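Local coordinates for protein phenol hydroxylase component phL (Pseudomonas stutzeri, PDB 3U52) that probably serves as the beta subunit of the hydroxylase in a bacterial multicomponent phenol hydroxylase, supporting the subunit that carries out phenol hydroxylation, at residues E290-Y294 against L310-R314; I286-P291 against L326-G330; T115-L119 against W237-A243; N106-R110 against I170-I174. All coordinates share one frame; numbering follows the deposited sequence.

Contact 1. Residues E290-Y294 against L310-R314; sequences EPQAY and LNEAR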
loop_
_atom_site.group_PDB
_atom_site.type_symbol
_atom_site.label_atom_id
_atom_site.label_comp_id
_atom_site.label_asym_id
_atom_site.label_seq_id
_atom_site.Cartn_x
_atom_site.Cartn_y
_atom_site.Cartn_z
ATOM N N GLU D 290 24.946 -3.545 40.621
ATOM C CA GLU D 290 25.782 -4.373 39.739
ATOM C C GLU D 290 26.309 -5.688 40.384
ATOM O O GLU D 290 26.275 -6.744 39.742
ATOM C CB GLU D 290 26.877 -3.549 39.037
ATOM C CG GLU D 290 27.719 -4.339 38.044
ATOM C CD GLU D 290 28.934 -5.046 38.697
ATOM O OE1 GLU D 290 29.014 -5.053 39.947
ATOM O OE2 GLU D 290 29.818 -5.582 37.970
ATOM N N PRO D 291 26.793 -5.638 41.656
ATOM C CA PRO D 291 27.237 -6.866 42.316
ATOM C C PRO D 291 26.085 -7.815 42.627
ATOM O O PRO D 291 26.307 -8.992 42.791
ATOM C CB PRO D 291 27.865 -6.349 43.635
ATOM C CG PRO D 291 28.134 -4.898 43.415
ATOM C CD PRO D 291 27.034 -4.447 42.499
ATOM N N GLN D 292 24.860 -7.319 42.736
ATOM C CA GLN D 292 23.718 -8.224 42.903
ATOM C C GLN D 292 23.407 -8.984 41.615
ATOM O O GLN D 292 23.028 -10.141 41.657
ATOM C CB GLN D 292 22.502 -7.447 43.340
ATOM C CG GLN D 292 22.667 -6.882 44.735
ATOM C CD GLN D 292 21.449 -6.184 45.175
ATOM O OE1 GLN D 292 20.392 -6.806 45.335
ATOM N NE2 GLN D 292 21.560 -4.874 45.379
ATOM N N ALA D 293 23.595 -8.302 40.477
ATOM C CA ALA D 293 23.474 -8.882 39.141
ATOM C C ALA D 293 24.518 -9.968 38.918
ATOM O O ALA D 293 24.207 -11.067 38.432
ATOM C CB ALA D 293 23.582 -7.781 38.069
ATOM N N TYR D 294 25.751 -9.680 39.306
ATOM C CA TYR D 294 26.840 -10.659 39.233
ATOM C C TYR D 294 26.599 -11.858 40.133
ATOM O O TYR D 294 26.744 -13.021 39.719
ATOM C CB TYR D 294 28.133 -9.963 39.663
ATOM C CG TYR D 294 29.313 -10.887 39.770
ATOM C CD1 TYR D 294 30.070 -11.197 38.643
ATOM C CD2 TYR D 294 29.670 -11.460 41.009
ATOM C CE1 TYR D 294 31.188 -12.043 38.736
ATOM C CE2 TYR D 294 30.776 -12.322 41.118
ATOM C CZ TYR D 294 31.536 -12.591 39.984
ATOM O OH TYR D 294 32.627 -13.409 40.075
ATOM N N LEU D 310 31.477 -15.739 33.398
ATOM C CA LEU D 310 30.844 -14.589 34.086
ATOM C C LEU D 310 31.811 -13.414 34.340
ATOM O O LEU D 310 31.429 -12.239 34.223
ATOM C CB LEU D 310 30.115 -15.000 35.385
ATOM C CG LEU D 310 29.354 -13.856 36.085
ATOM C CD1 LEU D 310 28.362 -13.079 35.160
ATOM C CD2 LEU D 310 28.631 -14.348 37.329
ATOM N N ASN D 311 33.066 -13.719 34.670
ATOM C CA ASN D 311 34.034 -12.647 34.935
ATOM C C ASN D 311 34.320 -11.851 33.694
ATOM O O ASN D 311 34.464 -10.638 33.760
ATOM C CB ASN D 311 35.302 -13.196 35.587
ATOM C CG ASN D 311 35.038 -13.705 37.006
ATOM O OD1 ASN D 311 34.103 -13.241 37.692
ATOM N ND2 ASN D 311 35.824 -14.682 37.443
ATOM N N GLU D 312 34.360 -12.527 32.554
ATOM C CA GLU D 312 34.515 -11.834 31.262
ATOM C C GLU D 312 33.300 -10.979 30.878
ATOM O O GLU D 312 33.448 -9.951 30.237
ATOM C CB GLU D 312 34.765 -12.831 30.147
ATOM C CG GLU D 312 36.043 -13.620 30.296
ATOM C CD GLU D 312 36.193 -14.620 29.179
ATOM O OE1 GLU D 312 35.143 -15.127 28.736
ATOM O OE2 GLU D 312 37.343 -14.878 28.727
ATOM N N ALA D 313 32.101 -11.429 31.250
ATOM C CA ALA D 313 30.889 -10.678 30.930
ATOM C C ALA D 313 30.862 -9.430 31.794
ATOM O O ALA D 313 30.474 -8.346 31.322
ATOM C CB ALA D 313 29.626 -11.531 31.114
ATOM N N ARG D 314 31.333 -9.565 33.041
ATOM C CA ARG D 314 31.428 -8.431 33.944
ATOM C C ARG D 314 32.433 -7.412 33.441
ATOM O O ARG D 314 32.229 -6.198 33.569
ATOM C CB ARG D 314 31.782 -8.896 35.362
ATOM C CG ARG D 314 31.577 -7.844 36.394
ATOM C CD ARG D 314 32.047 -8.316 37.726
ATOM N NE ARG D 314 31.373 -7.574 38.788
ATOM C CZ ARG D 314 31.431 -7.910 40.070
ATOM N NH1 ARG D 314 32.154 -8.967 40.432
ATOM N NH2 ARG D 314 30.782 -7.185 40.978
#
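Leu310 lays its CD2 methyl over one face of the Tyr294 ring, a CH-pi contact in which CD2 sits 4.1 Å from the ring centroid; behind it, Leu310 CG approaches Tyr294 CE1 to 3.7 Å. The next residue, Asn311, comes to the edge of the same ring, where Tyr294 OH donates to Asn311 OD1 at 2.8 Å in the carbonyl plane, the amide turned nearly coplanar with the ring. One turn beyond Leu310, Arg314 covers the opposite face. Its CG stands anti to the backbone N (chi1 -166°) and the chain runs out extended to NE, which carries the guanidinium flat onto the ring, planes 18° apart. Arg314 CZ is 4.0 Å from the Tyr294 centroid, a cation-pi stack with NH1 over the ring centre. The guanidinium edge forms a side-on, two-nitrogen salt bridge with the buried Glu290 carboxylate, nearly straight and on the syn sides: Arg314 NE to Glu290 OE2 is 2.7 Å, Arg314 NH2 to Glu290 OE1 3.0 Å. Two bonds and a stack fix the rotation of the cation. A methionine in place of Arg314 would probably leave Glu290, whose side chain also packs on Leu221 and Met225, without a counter-charge for its carboxylate. The segment axes run at 153°, 11.6 Å apart, the antiparallel pairing of a helical hairpin, here helices 276-302 and 307-322, whose spacing is bridged by long polar side chains.

Contact 2. Residues I286-P291 against L326-G330; sequences IDHWEP and LQSRG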
loop_
_atom_site.group_PDB
_atom_site.type_symbol
_atom_site.label_atom_id
_atom_site.label_comp_id
_atom_site.label_asym_id
_atom_site.label_seq_id
_atom_site.Cartn_x
_atom_site.Cartn_y
_atom_site.Cartn_z
ATOM N N ILE D 286 24.676 1.871 40.372
ATOM C CA ILE D 286 25.566 0.764 39.922
ATOM C C ILE D 286 26.269 0.043 41.110
ATOM O O ILE D 286 26.382 -1.176 41.148
ATOM C CB ILE D 286 26.629 1.296 38.910
ATOM C CG1 ILE D 286 25.962 1.804 37.628
ATOM C CG2 ILE D 286 27.698 0.253 38.598
ATOM C CD1 ILE D 286 26.816 2.778 36.865
ATOM N N ASP D 287 26.772 0.821 42.076
ATOM C CA ASP D 287 27.441 0.248 43.261
ATOM C C ASP D 287 26.515 -0.658 44.052
ATOM O O ASP D 287 26.933 -1.705 44.532
ATOM C CB ASP D 287 27.940 1.336 44.227
ATOM C CG ASP D 287 29.082 2.179 43.677
ATOM O OD1 ASP D 287 29.809 1.785 42.726
ATOM O OD2 ASP D 287 29.250 3.273 44.236
ATOM N N HIS D 288 25.268 -0.234 44.217
ATOM C CA HIS D 288 24.257 -1.081 44.880
ATOM C C HIS D 288 23.845 -2.337 44.067
ATOM O O HIS D 288 23.757 -3.472 44.595
ATOM C CB HIS D 288 23.041 -0.248 45.266
ATOM C CG HIS D 288 22.064 -0.998 46.111
ATOM N ND1 HIS D 288 22.369 -1.452 47.376
ATOM C CD2 HIS D 288 20.794 -1.403 45.866
ATOM C CE1 HIS D 288 21.331 -2.099 47.880
ATOM N NE2 HIS D 288 20.357 -2.083 46.985
ATOM N N TRP D 289 23.595 -2.149 42.767
ATOM C CA TRP D 289 22.953 -3.217 41.993
ATOM C C TRP D 289 23.848 -4.082 41.158
ATOM O O TRP D 289 23.539 -5.250 40.959
ATOM C CB TRP D 289 21.882 -2.607 41.077
ATOM C CG TRP D 289 20.692 -2.057 41.777
ATOM C CD1 TRP D 289 20.414 -0.746 42.023
ATOM C CD2 TRP D 289 19.582 -2.794 42.252
ATOM N NE1 TRP D 289 19.192 -0.624 42.631
ATOM C CE2 TRP D 289 18.659 -1.874 42.767
ATOM C CE3 TRP D 289 19.254 -4.154 42.259
ATOM C CZ2 TRP D 289 17.443 -2.273 43.313
ATOM C CZ3 TRP D 289 18.065 -4.543 42.795
ATOM C CH2 TRP D 289 17.167 -3.610 43.320
ATOM N N GLU D 290 24.946 -3.545 40.621
ATOM C CA GLU D 290 25.782 -4.373 39.739
ATOM C C GLU D 290 26.309 -5.688 40.384
ATOM O O GLU D 290 26.275 -6.744 39.742
ATOM C CB GLU D 290 26.877 -3.549 39.037
ATOM C CG GLU D 290 27.719 -4.339 38.044
ATOM C CD GLU D 290 28.934 -5.046 38.697
ATOM O OE1 GLU D 290 29.014 -5.053 39.947
ATOM O OE2 GLU D 290 29.818 -5.582 37.970
ATOM N N PRO D 291 26.793 -5.638 41.656
ATOM C CA PRO D 291 27.237 -6.866 42.316
ATOM C C PRO D 291 26.085 -7.815 42.627
ATOM O O PRO D 291 26.307 -8.992 42.791
ATOM C CB PRO D 291 27.865 -6.349 43.635
ATOM C CG PRO D 291 28.134 -4.898 43.415
ATOM C CD PRO D 291 27.034 -4.447 42.499
ATOM N N LEU D 326 31.594 6.098 34.006
ATOM C CA LEU D 326 31.046 5.405 35.167
ATOM C C LEU D 326 31.854 4.159 35.449
ATOM O O LEU D 326 32.500 3.622 34.561
ATOM C CB LEU D 326 29.565 5.033 34.966
ATOM C CG LEU D 326 28.522 6.142 34.822
ATOM C CD1 LEU D 326 27.234 5.598 34.211
ATOM C CD2 LEU D 326 28.251 6.797 36.156
ATOM N N GLN D 327 31.785 3.680 36.683
ATOM C CA GLN D 327 32.669 2.616 37.135
ATOM C C GLN D 327 31.920 1.369 37.564
ATOM O O GLN D 327 30.859 1.449 38.177
ATOM C CB GLN D 327 33.506 3.113 38.318
ATOM C CG GLN D 327 34.814 2.367 38.512
ATOM C CD GLN D 327 36.035 3.158 38.025
ATOM O OE1 GLN D 327 36.330 3.211 36.819
ATOM N NE2 GLN D 327 36.766 3.756 38.976
ATOM N N SER D 328 32.489 0.224 37.216
ATOM C CA SER D 328 32.106 -1.053 37.798
ATOM C C SER D 328 33.363 -1.910 37.992
ATOM O O SER D 328 34.376 -1.752 37.289
ATOM C CB SER D 328 31.022 -1.774 36.976
ATOM O OG SER D 328 31.544 -2.564 35.913
ATOM N N ARG D 329 33.276 -2.823 38.952
ATOM C CA ARG D 329 34.443 -3.543 39.448
ATOM C C ARG D 329 34.726 -4.881 38.740
ATOM O O ARG D 329 34.915 -5.910 39.410
ATOM C CB ARG D 329 34.332 -3.710 40.976
ATOM C CG ARG D 329 33.550 -2.547 41.667
ATOM C CD ARG D 329 32.140 -2.975 42.138
ATOM N NE ARG D 329 32.134 -3.337 43.566
ATOM C CZ ARG D 329 32.657 -4.448 44.093
ATOM N NH1 ARG D 329 33.246 -5.370 43.325
ATOM N NH2 ARG D 329 32.581 -4.631 45.410
ATOM N N GLY D 330 34.736 -4.850 37.396
ATOM C CA GLY D 330 35.360 -5.884 36.547
ATOM C C GLY D 330 36.502 -5.263 35.742
ATOM O O GLY D 330 36.699 -4.042 35.817
#
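The C-terminal tail, a loop running back along helix 276-302, makes its apolar start with Leu326 against Ile286. Leu326 CD1 meets Ile286 CD1 at 3.9 Å, the two side chains crossing at a slant, and Leu326 CB lies about as near to that same methyl. The other branch of Ile286 serves the following residues: CG1 lies beside the backbone N (chi1 -64°), which leaves CG2 anti to that N and turned to the tail, with Ile286 CG2 3.4 Å from Gln327 O and 4.2 Å from Ser328 CB. One helical turn on, the contact becomes polar but loose. Ser328 OG stays 4.0 Å from Glu290 OE2, too far for a bond; the carboxylate has its salt bridge with Arg314. At Arg329 the chain bends in an inverse gamma turn, and its side chain folds back to the helix: CD comes within 4.3 Å of Glu290 OE1, and NE an equal distance from Pro291 CG. Arg329 also touches a crystal neighbour, so its pose may owe something to the lattice. The tail's firmer polar ties lie beside the contact, Gln327 N to Gln283 OE1 and Ser328 O to Ser318 OG. Across the two segments, then, the tail is held by van der Waals packing; any attraction between Arg329 NE and Glu290 OE1, 5.1 Å apart, is probably weak, since Arg314 already pairs with the carboxylate and the two guanidinium groups lie close together.

Contact 3. Residues T115-L119 against W237-A243; sequences TQKQL and WFESQGA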
loop_
_atom_site.group_PDB
_atom_site.type_symbol
_atom_site.label_atom_id
_atom_site.label_comp_id
_atom_site.label_asym_id
_atom_site.label_seq_id
_atom_site.Cartn_x
_atom_site.Cartn_y
_atom_site.Cartn_z
ATOM N N THR D 115 20.552 -34.430 28.665
ATOM C CA THR D 115 20.772 -33.191 27.931
ATOM C C THR D 115 19.514 -32.314 27.937
ATOM O O THR D 115 19.604 -31.098 28.089
ATOM C CB THR D 115 21.178 -33.498 26.500
ATOM O OG1 THR D 115 22.317 -34.365 26.525
ATOM C CG2 THR D 115 21.514 -32.249 25.749
ATOM N N GLN D 116 18.346 -32.931 27.792
ATOM C CA GLN D 116 17.096 -32.195 27.893
ATOM C C GLN D 116 16.881 -31.542 29.266
ATOM O O GLN D 116 16.343 -30.430 29.348
ATOM C CB GLN D 116 15.924 -33.102 27.585
ATOM C CG GLN D 116 15.853 -33.610 26.154
ATOM C CD GLN D 116 14.724 -34.602 25.969
ATOM O OE1 GLN D 116 14.106 -35.031 26.930
ATOM N NE2 GLN D 116 14.428 -34.948 24.725
ATOM N N LYS D 117 17.297 -32.231 30.341
ATOM C CA LYS D 117 17.133 -31.680 31.690
ATOM C C LYS D 117 18.040 -30.492 31.909
ATOM O O LYS D 117 17.637 -29.525 32.525
ATOM C CB LYS D 117 17.308 -32.744 32.772
ATOM C CG LYS D 117 15.985 -33.508 33.116
ATOM C CD LYS D 117 15.196 -34.011 31.852
ATOM C CE LYS D 117 13.854 -34.668 32.195
ATOM N NZ LYS D 117 12.949 -34.627 30.997
ATOM N N GLN D 118 19.254 -30.556 31.367
ATOM C CA GLN D 118 20.173 -29.421 31.365
ATOM C C GLN D 118 19.556 -28.189 30.698
ATOM O O GLN D 118 19.812 -27.083 31.131
ATOM C CB GLN D 118 21.493 -29.747 30.652
ATOM C CG GLN D 118 22.469 -30.641 31.446
ATOM C CD GLN D 118 23.808 -30.865 30.705
ATOM O OE1 GLN D 118 23.850 -31.510 29.657
ATOM N NE2 GLN D 118 24.899 -30.335 31.261
ATOM N N LEU D 119 18.774 -28.368 29.638
ATOM C CA LEU D 119 18.089 -27.213 29.021
ATOM C C LEU D 119 16.961 -26.692 29.880
ATOM O O LEU D 119 16.782 -25.483 30.015
ATOM C CB LEU D 119 17.556 -27.570 27.644
ATOM C CG LEU D 119 18.596 -27.923 26.578
ATOM C CD1 LEU D 119 17.899 -28.245 25.283
ATOM C CD2 LEU D 119 19.634 -26.802 26.372
ATOM N N TRP D 237 29.367 -23.305 25.028
ATOM C CA TRP D 237 29.498 -24.469 25.893
ATOM C C TRP D 237 28.453 -25.551 25.597
ATOM O O TRP D 237 28.744 -26.754 25.758
ATOM C CB TRP D 237 29.447 -24.003 27.347
ATOM C CG TRP D 237 29.332 -25.074 28.377
ATOM C CD1 TRP D 237 30.357 -25.773 28.958
ATOM C CD2 TRP D 237 28.131 -25.537 28.979
ATOM N NE1 TRP D 237 29.855 -26.660 29.888
ATOM C CE2 TRP D 237 28.492 -26.535 29.927
ATOM C CE3 TRP D 237 26.781 -25.217 28.812
ATOM C CZ2 TRP D 237 27.550 -27.220 30.697
ATOM C CZ3 TRP D 237 25.841 -25.896 29.586
ATOM C CH2 TRP D 237 26.232 -26.887 30.516
ATOM N N PHE D 238 27.253 -25.152 25.149
ATOM C CA PHE D 238 26.215 -26.144 24.737
ATOM C C PHE D 238 26.728 -27.170 23.715
ATOM O O PHE D 238 26.285 -28.322 23.686
ATOM C CB PHE D 238 24.946 -25.456 24.194
ATOM C CG PHE D 238 24.077 -24.857 25.253
ATOM C CD1 PHE D 238 23.356 -23.710 25.004
ATOM C CD2 PHE D 238 23.989 -25.434 26.512
ATOM C CE1 PHE D 238 22.556 -23.165 26.023
ATOM C CE2 PHE D 238 23.193 -24.891 27.522
ATOM C CZ PHE D 238 22.483 -23.770 27.277
ATOM N N GLU D 239 27.680 -26.745 22.890
ATOM C CA GLU D 239 28.271 -27.616 21.873
ATOM C C GLU D 239 29.000 -28.828 22.493
ATOM O O GLU D 239 28.805 -29.976 22.054
ATOM C CB GLU D 239 29.181 -26.780 20.955
ATOM C CG GLU D 239 30.197 -27.552 20.130
ATOM C CD GLU D 239 30.950 -26.637 19.159
ATOM O OE1 GLU D 239 32.095 -26.207 19.465
ATOM O OE2 GLU D 239 30.377 -26.325 18.094
ATOM N N SER D 240 29.812 -28.550 23.526
ATOM C CA SER D 240 30.483 -29.554 24.345
ATOM C C SER D 240 29.509 -30.505 25.077
ATOM O O SER D 240 29.897 -31.606 25.497
ATOM C CB SER D 240 31.415 -28.850 25.343
ATOM O OG SER D 240 30.713 -28.281 26.451
ATOM N N GLN D 241 28.250 -30.094 25.226
ATOM C CA GLN D 241 27.228 -30.911 25.914
ATOM C C GLN D 241 26.329 -31.690 24.957
ATOM O O GLN D 241 25.441 -32.412 25.384
ATOM C CB GLN D 241 26.331 -30.014 26.782
ATOM C CG GLN D 241 27.059 -29.314 27.889
ATOM C CD GLN D 241 27.817 -30.289 28.764
ATOM O OE1 GLN D 241 29.040 -30.328 28.721
ATOM N NE2 GLN D 241 27.097 -31.098 29.527
ATOM N N GLY D 242 26.563 -31.529 23.660
ATOM C CA GLY D 242 25.721 -32.178 22.661
ATOM C C GLY D 242 24.437 -31.443 22.317
ATOM O O GLY D 242 23.573 -32.009 21.647
ATOM N N ALA D 243 24.316 -30.185 22.754
ATOM C CA ALA D 243 23.065 -29.426 22.608
ATOM C C ALA D 243 23.169 -28.293 21.580
ATOM O O ALA D 243 22.374 -27.349 21.600
ATOM C CB ALA D 243 22.634 -28.892 23.957
HETATM O O HOH W 1 24.152 -33.296 27.684
#
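Gln118 reaches toward Gln241 with its chain straight beyond CG (chi2 -177°), its amide arriving almost at right angles to the other amide. In Gln241, chi1 (-63°) sets CG over a face of the Trp237 ring near the rim, and the bend at chi2 (-55°) then turns the amide to Gln118. As modelled, Gln241 NE2 gives Gln118 OE1 a weak bond of 3.3 Å. The two NE2 atoms, of Gln118 and Gln241, are only 2.9 Å apart; as both are donors, the turn of at least one amide is doubtful, and the weak bond with it. A water adds a link: it donates to Gln118 OE1 at 2.7 Å and to Gln241 O at 2.8 Å. It also lies beside Thr115 OG1, which is bonded to Ser112. The methyl branch of Thr115, CG2, turns to the loop that follows helix 211-240 and meets Ala243 CB at 4.0 Å. Leu119 sets CD2 over a face of the Phe238 ring, 4.2 Å from Phe238 CE2. Gly242, at positive phi, ends helix 211-240 in a Schellman motif, where Ala243 N bonds to Phe238 O at 2.9 Å. An alanine in place of Gln118 would probably leave the water without this partner and open a gap beside Gln241 and Trp237. The contact thus joins a small apolar base, Leu119 with Phe238 and Ala243, to a polar side where one water links Gln118 OE1 and Gln241 O, while the direct amide pairing remains uncertain.

Contact 4. Residues N106-R110 against I170-I174; sequences NLLTR and IALMI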
loop_
_atom_site.group_PDB
_atom_site.type_symbol
_atom_site.label_atom_id
_atom_site.label_comp_id
_atom_site.label_asym_id
_atom_site.label_seq_id
_atom_site.Cartn_x
_atom_site.Cartn_y
_atom_site.Cartn_z
ATOM N N ASN D 106 13.067 -33.343 14.874
ATOM C CA ASN D 106 13.253 -33.867 16.209
ATOM C C ASN D 106 14.621 -33.595 16.762
ATOM O O ASN D 106 15.209 -34.436 17.436
ATOM C CB ASN D 106 12.961 -35.367 16.246
ATOM C CG ASN D 106 11.586 -35.679 15.750
ATOM O OD1 ASN D 106 10.585 -35.138 16.225
ATOM N ND2 ASN D 106 11.520 -36.566 14.796
ATOM N N LEU D 107 15.114 -32.394 16.502
ATOM C CA LEU D 107 16.443 -32.025 16.942
ATOM C C LEU D 107 16.560 -31.948 18.476
ATOM O O LEU D 107 17.623 -32.216 19.023
ATOM C CB LEU D 107 16.895 -30.729 16.249
ATOM C CG LEU D 107 16.949 -30.832 14.707
ATOM C CD1 LEU D 107 17.540 -29.571 14.074
ATOM C CD2 LEU D 107 17.787 -32.051 14.282
ATOM N N LEU D 108 15.463 -31.611 19.153
ATOM C CA LEU D 108 15.440 -31.511 20.617
ATOM C C LEU D 108 14.954 -32.777 21.285
ATOM O O LEU D 108 15.493 -33.159 22.319
ATOM C CB LEU D 108 14.575 -30.351 21.085
ATOM C CG LEU D 108 15.071 -28.942 20.750
ATOM C CD1 LEU D 108 14.344 -27.934 21.646
ATOM C CD2 LEU D 108 16.578 -28.797 20.900
ATOM N N THR D 109 13.949 -33.424 20.703
ATOM C CA THR D 109 13.394 -34.642 21.286
ATOM C C THR D 109 14.341 -35.846 21.119
ATOM O O THR D 109 14.301 -36.770 21.924
ATOM C CB THR D 109 12.005 -34.993 20.736
ATOM O OG1 THR D 109 12.092 -35.074 19.313
ATOM C CG2 THR D 109 10.979 -33.951 21.104
ATOM N N ARG D 110 15.207 -35.823 20.109
ATOM C CA ARG D 110 16.228 -36.873 19.966
ATOM C C ARG D 110 17.417 -36.773 20.943
ATOM O O ARG D 110 18.264 -37.688 20.983
ATOM C CB ARG D 110 16.765 -36.936 18.541
ATOM C CG ARG D 110 18.017 -36.116 18.337
ATOM C CD ARG D 110 18.371 -36.187 16.868
ATOM N NE ARG D 110 19.558 -35.418 16.512
ATOM C CZ ARG D 110 19.867 -35.096 15.257
ATOM N NH1 ARG D 110 19.064 -35.465 14.257
ATOM N NH2 ARG D 110 20.956 -34.395 15.006
ATOM N N ILE D 170 10.748 -23.886 23.310
ATOM C CA ILE D 170 11.811 -24.886 23.372
ATOM C C ILE D 170 11.375 -26.008 24.317
ATOM O O ILE D 170 11.506 -27.197 24.000
ATOM C CB ILE D 170 13.106 -24.252 23.893
ATOM C CG1 ILE D 170 13.675 -23.288 22.831
ATOM C CG2 ILE D 170 14.084 -25.342 24.316
ATOM C CD1 ILE D 170 14.973 -22.657 23.218
ATOM N N ALA D 171 10.820 -25.642 25.471
ATOM C CA ALA D 171 10.372 -26.651 26.421
ATOM C C ALA D 171 9.227 -27.443 25.849
ATOM O O ALA D 171 9.187 -28.671 26.016
ATOM C CB ALA D 171 9.987 -26.021 27.719
ATOM N N LEU D 172 8.299 -26.760 25.161
ATOM C CA LEU D 172 7.181 -27.420 24.518
ATOM C C LEU D 172 7.636 -28.366 23.420
ATOM O O LEU D 172 6.994 -29.392 23.168
ATOM C CB LEU D 172 6.178 -26.400 23.959
ATOM C CG LEU D 172 5.355 -25.745 25.064
ATOM C CD1 LEU D 172 4.410 -24.665 24.516
ATOM C CD2 LEU D 172 4.549 -26.798 25.892
ATOM N N MET D 173 8.732 -28.014 22.763
ATOM C CA MET D 173 9.298 -28.883 21.767
ATOM C C MET D 173 9.788 -30.138 22.461
ATOM O O MET D 173 9.518 -31.222 21.998
ATOM C CB MET D 173 10.461 -28.198 21.040
ATOM C CG MET D 173 10.677 -28.802 19.695
ATOM S SD MET D 173 11.964 -28.008 18.756
ATOM C CE MET D 173 11.351 -26.324 18.671
ATOM N N ILE D 174 10.502 -29.984 23.581
ATOM C CA ILE D 174 11.047 -31.118 24.336
ATOM C C ILE D 174 9.988 -32.057 24.888
ATOM O O ILE D 174 10.220 -33.276 24.903
ATOM C CB ILE D 174 11.959 -30.640 25.488
ATOM C CG1 ILE D 174 13.245 -30.059 24.915
ATOM C CG2 ILE D 174 12.222 -31.783 26.486
ATOM C CD1 ILE D 174 14.101 -29.290 25.905
#
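Leu108 is the bump of this contact, its CD1 methyl set into a hollow on helix 147-175 that is walled by Ile170, Met173 and Ile174. Leu108 CD1 reaches Ile170 CG2 at 3.7 Å on one side and Met173 SD at the same distance on another, while Ile174 CG1 closes the hollow at 4.1 Å from Leu108 CD1. CG of the leucine stands anti to the carbonyl carbon (chi1 -67°), which points the branch at the helix. In Met173, CG anti to the backbone N (chi1 -156°) and an extended chi2 carry SD to the flank of the leucine, 3.8 Å from Leu108 CG; the bend at chi3 turns only CE. Ile170 comes in at a slant and the methionine nearly at right angles. A smaller bump follows. The CG2 methyl of Thr109 pushes into the groove of backbone carbonyls, lying 3.2 Å from Met173 O and 3.9 Å from Ile174 O, a close fit that is matched by the backbones, whose Thr109 CA and Ile174 CA are 5.2 Å apart. All of these meetings are made through van der Waals contact. The loop follows the Schellman turn at Asn106 that ends helix 81-105, and leads on to helix 113-122. Around the hollow, Val246 and Leu249 of helix 246-249 cover Leu108, Phe99 and Cys102 of helix 81-105 back Met173, and Leu108 O is bonded by Gln116 of helix 113-122.

The contacts form two clusters within a mainly helical chain without strands. Contacts 1 and 2 share Glu290 and Pro291 on helix 276-302, with centres about 9 Å apart, and bring both helix 307-322 and the C-terminal tail onto one helix. Contacts 3 and 4 lie about 12 Å apart by centres and touch through Gln116, Leu108 and Ile174; their segments alternate along the chain, tying the region around helix 113-122 to helices 147-175 and 211-240. Between clusters, centres are 23 to 38 Å apart. Along the sequence, contacts 3 and 4 close before contacts 1 and 2 open, so the C-terminal pair involves later parts of the chain, though helix 211-240 also packs beside contact 1.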